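Local coordinates for 2-oxoglutarate dehydrogenase E3 component (Thermus thermophilus, PDB 2EQ7) that catalyses the NAD-dependent reoxidation of protein-bound dihydrolipoyl groups, using FAD and a redox-active disulfide, and binds the subunit-binding domain of the E2 component, at the interface of chains A and C and the interface of chains B and A. Sequence-based numbering; all coordinates share one arbitrary frame. Chains: chain A/B, 2-oxoglutarate dehydrogenase E3 component; chain C, 2-oxoglutarate dehydrogenase E2 component.

Contact 1: the interface of chains A and C. Residues chain A 395, 423, 425-426; chain C 3, 5-6, 31.
C:Lys31, in the E3-binding domain of the E2 chain, reaches over A:Ser423 and ends between two acids of the E3 subunit. From CB the chain starts with CG set between the backbone N and the carbonyl carbon (chi1 61°). C:Lys31 CG comes within 3.9 Å of A:Ser423 CB. CD lies on the same serine, but it is modelled too close, so that spacing is doubtful. The chain bends at chi3 (-65°) and thereby turns away from the serine. C:Lys31 CE then passes the carboxylate oxygen OE1 of A:Glu425 at 3.3 Å. The terminal amine NZ makes two salt bridges. One runs from C:Lys31 NZ to A:Glu425 OE1 at 2.6 Å, on the lone pair that faces away from the other oxygen. The other goes from C:Lys31 NZ to A:Asp395 OD1 at 2.9 Å. The backbone N of A:Glu425 bonds the opposite face of that same OD1, which fixes the aspartate for the lysine. Nearby, the backbone N of C:Ala5 donates to A:Asp426 OD2 at 2.8 Å. C:Ala5 lies in the first turn of helix 4-12, whose start probably favours a carboxylate there. A:Ser423 bonds A:Asp426 OD1 through both N and OG and steadies it. The chain C residues are poorly ordered, so these ionic links may be partly mobile. Water 1 joins the two sides, 2.8 Å from both C:Lys31 N and A:Asp426 OD1.

Contact 2: the interface of chains B and A. Residues chain B 49-50, 53-54, 57, 345; chain A 375, 378-379, 406.
B:Glu53, on helix 45-63, meets A:Arg375 in a side-on ionic grip. Both NE and NH1 of the arginine donate to the same carboxylate oxygen, OE1. A:Arg375 NE lies 2.7 Å from B:Glu53 OE1, on the OE1 lone pair that points away from OE2. NH1 approaches OE1 nearly in line with the C-O bond. OE1 sits in the guanidinium plane, although the carboxylate is turned 37° from it. The bend of A:Arg375 at chi2 (59°) swings its guanidinium across the glutamate. A:Arg375 NH1 also forms a longer salt bridge, 3.3 Å, to B:Glu345 OE2. With a leucine in place of A:Arg375, both B:Glu53 and B:Glu345 would probably lose their cationic mate across the interface. A:Met379 packs CG against B:Glu53 CD at 3.5 Å, while its CE lies over the guanidinium face of A:Arg406. Water 3 links B:Glu53 OE2 to A:Arg406 NH1. A:Ala378 presses CB onto B:Ala50 CA at 3.8 Å, where small residues let the two helices come close. The contact fastens helix 374-379 of one subunit to helix 45-63 of the other. That second helix begins at Cys45 of the redox disulfide and carries the FAD-binding B:Lys49, so this part of the dimer interface probably steadies the flavin site.

Contact 3: the interface of chains B and A. Residues chain B 374, 377; chain A 90-91.
Torsions near 180° from chi2 to chi4 stretch B:Arg377 out toward A:Ala90 and A:Asn91. Its CG stands opposite the carbonyl carbon (chi1 -72°), which sends the chain off helix 374-379 toward the partner. The chain of A:Asn91 runs past the arginine in the opposite direction. The two flat groups are almost perpendicular, with the amide and guanidinium planes 89° apart. The amide nitrogen ND2 of A:Asn91 lies alongside the arginine aliphatic chain, 4.0 Å from B:Arg377 CD. On its other branch, A:Asn91 OD1 comes 3.6 Å from B:Gly374 CA. With no side chain at that glycine, the amide can settle directly against the first turn of the helix. The A:Ala90 methyl sits to one side of the guanidinium plane, off centre toward NH2. The central guanidinium carbon, B:Arg377 CZ, is 3.9 Å from the methyl carbon CB of A:Ala90. NH2 of B:Arg377 stands 3.2 Å from the carbonyl oxygen of A:Ala90. It is about equally near the carbonyl carbon, so it meets the C=O group from the side, a poor direction for a hydrogen bond. The CA of A:Asn91 lies at the guanidinium edge, in its plane. This small patch seats helix 374-379 of one subunit against the long helix 77-101 of the other. It is about 9 Å, centre to residue, from B:His434, the likely catalytic base, so it probably helps to hold together an active site built at the dimer interface.

Contact 1: the interface of chains A and C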
loop_
_atom_site.group_PDB
_atom_site.type_symbol
_atom_site.label_atom_id
_atom_site.label_comp_id
_atom_site.label_asym_id
_atom_site.label_seq_id
_atom_site.Cartn_x
_atom_site.Cartn_y
_atom_site.Cartn_z
ATOM N N ASP A 395 19.791 7.377 13.675
ATOM C CA ASP A 395 18.756 7.630 12.669
ATOM C C ASP A 395 17.993 6.350 12.327
ATOM O O ASP A 395 17.170 6.336 11.408
ATOM C CB ASP A 395 19.358 8.197 11.379
ATOM C CG ASP A 395 18.305 8.799 10.459
ATOM O OD1 ASP A 395 18.410 8.635 9.224
ATOM O OD2 ASP A 395 17.378 9.450 10.979
ATOM N N SER A 423 17.264 3.110 8.189
ATOM C CA SER A 423 17.300 4.402 8.855
ATOM C C SER A 423 16.212 5.243 8.204
ATOM O O SER A 423 15.684 4.867 7.156
ATOM C CB SER A 423 18.649 5.080 8.631
ATOM O OG SER A 423 18.828 5.377 7.255
ATOM N N GLU A 425 16.649 7.991 6.789
ATOM C CA GLU A 425 17.227 8.452 5.532
ATOM C C GLU A 425 17.042 7.407 4.433
ATOM O O GLU A 425 16.705 7.743 3.297
ATOM C CB GLU A 425 18.719 8.750 5.707
ATOM C CG GLU A 425 19.409 9.126 4.407
ATOM C CD GLU A 425 20.894 9.388 4.578
ATOM O OE1 GLU A 425 21.408 9.213 5.702
ATOM O OE2 GLU A 425 21.545 9.762 3.581
ATOM N N ASP A 426 17.274 6.144 4.776
ATOM C CA ASP A 426 17.132 5.039 3.831
ATOM C C ASP A 426 15.733 5.006 3.229
ATOM O O ASP A 426 15.571 4.904 2.011
ATOM C CB ASP A 426 17.407 3.709 4.534
ATOM C CG ASP A 426 18.882 3.489 4.811
ATOM O OD1 ASP A 426 19.217 2.928 5.874
ATOM O OD2 ASP A 426 19.702 3.865 3.953
ATOM N N MET C 3 23.631 -0.428 2.959
ATOM C CA MET C 3 22.388 0.313 2.802
ATOM C C MET C 3 22.690 1.639 2.109
ATOM O O MET C 3 23.744 2.238 2.330
ATOM C CB MET C 3 21.747 0.569 4.170
ATOM C CG MET C 3 21.313 -0.685 4.906
ATOM S SD MET C 3 20.080 -1.614 3.979
ATOM C CE MET C 3 18.556 -0.846 4.565
ATOM N N ALA C 5 21.910 4.740 2.530
ATOM C CA ALA C 5 22.327 5.871 3.355
ATOM C C ALA C 5 23.752 5.674 3.864
ATOM O O ALA C 5 24.477 6.642 4.099
ATOM C CB ALA C 5 21.371 6.051 4.533
ATOM N N ALA C 6 24.147 4.417 4.034
ATOM C CA ALA C 6 25.486 4.092 4.505
ATOM C C ALA C 6 26.496 4.464 3.427
ATOM O O ALA C 6 27.555 5.022 3.717
ATOM C CB ALA C 6 25.583 2.606 4.823
ATOM N N LYS C 31 24.133 2.733 8.097
ATOM C CA LYS C 31 24.756 4.045 8.231
ATOM C C LYS C 31 25.292 4.252 9.644
ATOM O O LYS C 31 26.191 5.066 9.862
ATOM C CB LYS C 31 23.753 5.151 7.890
ATOM C CG LYS C 31 22.537 5.184 8.792
ATOM C CD LYS C 31 21.549 6.257 8.361
ATOM C CE LYS C 31 22.115 7.656 8.512
ATOM N NZ LYS C 31 21.079 8.681 8.206
HETATM O O HOH W 1 21.395 2.479 7.652
#

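Contact 2: the interface of chains B and A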
loop_
_atom_site.group_PDB
_atom_site.type_symbol
_atom_site.label_atom_id
_atom_site.label_comp_id
_atom_site.label_asym_id
_atom_site.label_seq_id
_atom_site.Cartn_x
_atom_site.Cartn_y
_atom_site.Cartn_z
ATOM N N LYS B 49 -5.414 11.359 -11.955
ATOM C CA LYS B 49 -5.684 10.532 -10.788
ATOM C C LYS B 49 -6.974 10.964 -10.079
ATOM O O LYS B 49 -7.689 10.127 -9.521
ATOM C CB LYS B 49 -4.485 10.547 -9.828
ATOM C CG LYS B 49 -3.456 9.410 -10.057
ATOM C CD LYS B 49 -2.580 9.568 -11.322
ATOM C CE LYS B 49 -3.225 9.007 -12.584
ATOM N NZ LYS B 49 -2.351 9.168 -13.805
ATOM N N ALA B 50 -7.284 12.261 -10.103
ATOM C CA ALA B 50 -8.522 12.730 -9.475
ATOM C C ALA B 50 -9.703 12.103 -10.219
ATOM O O ALA B 50 -10.639 11.590 -9.603
ATOM C CB ALA B 50 -8.613 14.253 -9.532
ATOM N N GLU B 53 -9.789 8.098 -9.570
ATOM C CA GLU B 53 -10.278 7.716 -8.246
ATOM C C GLU B 53 -11.791 7.895 -8.123
ATOM O O GLU B 53 -12.506 6.994 -7.671
ATOM C CB GLU B 53 -9.586 8.545 -7.158
ATOM C CG GLU B 53 -8.107 8.230 -6.947
ATOM C CD GLU B 53 -7.861 6.887 -6.267
ATOM O OE1 GLU B 53 -6.683 6.571 -5.991
ATOM O OE2 GLU B 53 -8.834 6.145 -6.006
ATOM N N THR B 54 -12.276 9.060 -8.535
ATOM C CA THR B 54 -13.697 9.356 -8.440
ATOM C C THR B 54 -14.576 8.560 -9.404
ATOM O O THR B 54 -15.641 8.088 -9.004
ATOM C CB THR B 54 -13.954 10.877 -8.609
ATOM O OG1 THR B 54 -13.348 11.341 -9.818
ATOM C CG2 THR B 54 -13.356 11.648 -7.429
ATOM N N ARG B 57 -15.301 4.918 -8.196
ATOM C CA ARG B 57 -16.341 4.753 -7.181
ATOM C C ARG B 57 -17.728 4.839 -7.810
ATOM O O ARG B 57 -18.638 4.103 -7.432
ATOM C CB ARG B 57 -16.201 5.819 -6.090
ATOM C CG ARG B 57 -14.870 5.775 -5.369
ATOM C CD ARG B 57 -14.658 4.430 -4.689
ATOM N NE ARG B 57 -13.251 4.200 -4.376
ATOM C CZ ARG B 57 -12.795 3.160 -3.686
ATOM N NH1 ARG B 57 -13.636 2.245 -3.226
ATOM N NH2 ARG B 57 -11.493 3.033 -3.462
ATOM N N GLU B 345 -5.232 -1.922 -10.801
ATOM C CA GLU B 345 -4.042 -1.145 -11.119
ATOM C C GLU B 345 -3.077 -2.109 -11.802
ATOM O O GLU B 345 -3.261 -3.328 -11.753
ATOM C CB GLU B 345 -3.392 -0.565 -9.853
ATOM C CG GLU B 345 -4.270 0.430 -9.096
ATOM C CD GLU B 345 -3.510 1.236 -8.048
ATOM O OE1 GLU B 345 -2.477 0.750 -7.527
ATOM O OE2 GLU B 345 -3.959 2.358 -7.733
ATOM N N ARG A 375 -2.187 12.608 -3.789
ATOM C CA ARG A 375 -3.001 11.421 -4.030
ATOM C C ARG A 375 -4.203 11.404 -3.098
ATOM O O ARG A 375 -5.319 11.092 -3.514
ATOM C CB ARG A 375 -2.173 10.149 -3.829
ATOM C CG ARG A 375 -2.930 8.858 -4.118
ATOM C CD ARG A 375 -3.447 8.800 -5.559
ATOM N NE ARG A 375 -4.114 7.526 -5.827
ATOM C CZ ARG A 375 -3.478 6.377 -6.030
ATOM N NH1 ARG A 375 -4.168 5.264 -6.254
ATOM N NH2 ARG A 375 -2.151 6.341 -6.032
ATOM N N ALA A 378 -6.700 13.881 -4.283
ATOM C CA ALA A 378 -7.358 13.374 -5.483
ATOM C C ALA A 378 -8.465 12.387 -5.124
ATOM O O ALA A 378 -9.509 12.345 -5.782
ATOM C CB ALA A 378 -6.331 12.707 -6.405
ATOM N N MET A 379 -8.233 11.599 -4.075
ATOM C CA MET A 379 -9.204 10.611 -3.603
ATOM C C MET A 379 -10.348 11.260 -2.834
ATOM O O MET A 379 -11.405 10.656 -2.651
ATOM C CB MET A 379 -8.540 9.610 -2.658
ATOM C CG MET A 379 -7.484 8.732 -3.265
ATOM S SD MET A 379 -6.622 7.900 -1.916
ATOM C CE MET A 379 -7.888 6.757 -1.367
ATOM N N ARG A 406 -6.260 3.602 3.930
ATOM C CA ARG A 406 -5.300 2.548 3.593
ATOM C C ARG A 406 -3.923 2.690 4.237
ATOM O O ARG A 406 -2.928 2.242 3.677
ATOM C CB ARG A 406 -5.148 2.477 2.075
ATOM C CG ARG A 406 -6.478 2.303 1.366
ATOM C CD ARG A 406 -6.338 2.439 -0.129
ATOM N NE ARG A 406 -7.639 2.649 -0.753
ATOM C CZ ARG A 406 -7.811 2.908 -2.043
ATOM N NH1 ARG A 406 -6.761 2.986 -2.848
ATOM N NH2 ARG A 406 -9.032 3.100 -2.521
HETATM O O HOH W 2 -1.461 3.205 -6.020
HETATM O O HOH W 3 -7.636 3.607 -5.176
#

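Contact 3: the interface of chains B and A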
loop_
_atom_site.group_PDB
_atom_site.type_symbol
_atom_site.label_atom_id
_atom_site.label_comp_id
_atom_site.label_asym_id
_atom_site.label_seq_id
_atom_site.Cartn_x
_atom_site.Cartn_y
_atom_site.Cartn_z
ATOM N N GLY B 374 -6.937 -13.934 0.955
ATOM C CA GLY B 374 -8.085 -13.780 1.832
ATOM C C GLY B 374 -8.596 -12.350 1.840
ATOM O O GLY B 374 -9.807 -12.112 1.836
ATOM N N ARG B 377 -10.366 -11.644 -1.478
ATOM C CA ARG B 377 -11.683 -12.274 -1.486
ATOM C C ARG B 377 -12.658 -11.463 -0.649
ATOM O O ARG B 377 -13.807 -11.249 -1.050
ATOM C CB ARG B 377 -11.603 -13.700 -0.939
ATOM C CG ARG B 377 -10.934 -14.675 -1.885
ATOM C CD ARG B 377 -10.823 -16.054 -1.270
ATOM N NE ARG B 377 -10.231 -17.010 -2.201
ATOM C CZ ARG B 377 -9.803 -18.219 -1.855
ATOM N NH1 ARG B 377 -9.279 -19.024 -2.768
ATOM N NH2 ARG B 377 -9.888 -18.616 -0.590
ATOM N N ALA A 90 -14.451 -20.180 1.494
ATOM C CA ALA A 90 -13.352 -20.307 0.540
ATOM C C ALA A 90 -12.006 -20.401 1.254
ATOM O O ALA A 90 -11.141 -21.186 0.866
ATOM C CB ALA A 90 -13.356 -19.126 -0.425
ATOM N N ASN A 91 -11.830 -19.598 2.299
ATOM C CA ASN A 91 -10.590 -19.605 3.071
ATOM C C ASN A 91 -10.368 -20.918 3.820
ATOM O O ASN A 91 -9.257 -21.452 3.831
ATOM C CB ASN A 91 -10.583 -18.451 4.079
ATOM C CG ASN A 91 -10.148 -17.140 3.460
ATOM O OD1 ASN A 91 -9.021 -16.688 3.664
ATOM N ND2 ASN A 91 -11.037 -16.525 2.689
#

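Contacts 2 and 3 belong to the two-fold dimer interface, and the centres of their C-alpha atoms are about 26 Å apart. They share helix 374-379, taken from chain A in contact 2 and from chain B in contact 3. By symmetry, each copy of this helix meets both helix 45-63 and helix 77-101 of its partner. Contact 1 lies farther away, about 32 Å from contact 2 and 39 Å from contact 3. It uses helix 424-429 together with A:Asp395 and A:Ser423. The E2-binding patch described here shares no residue with the two dimer patches, and it is also well away from A:His434.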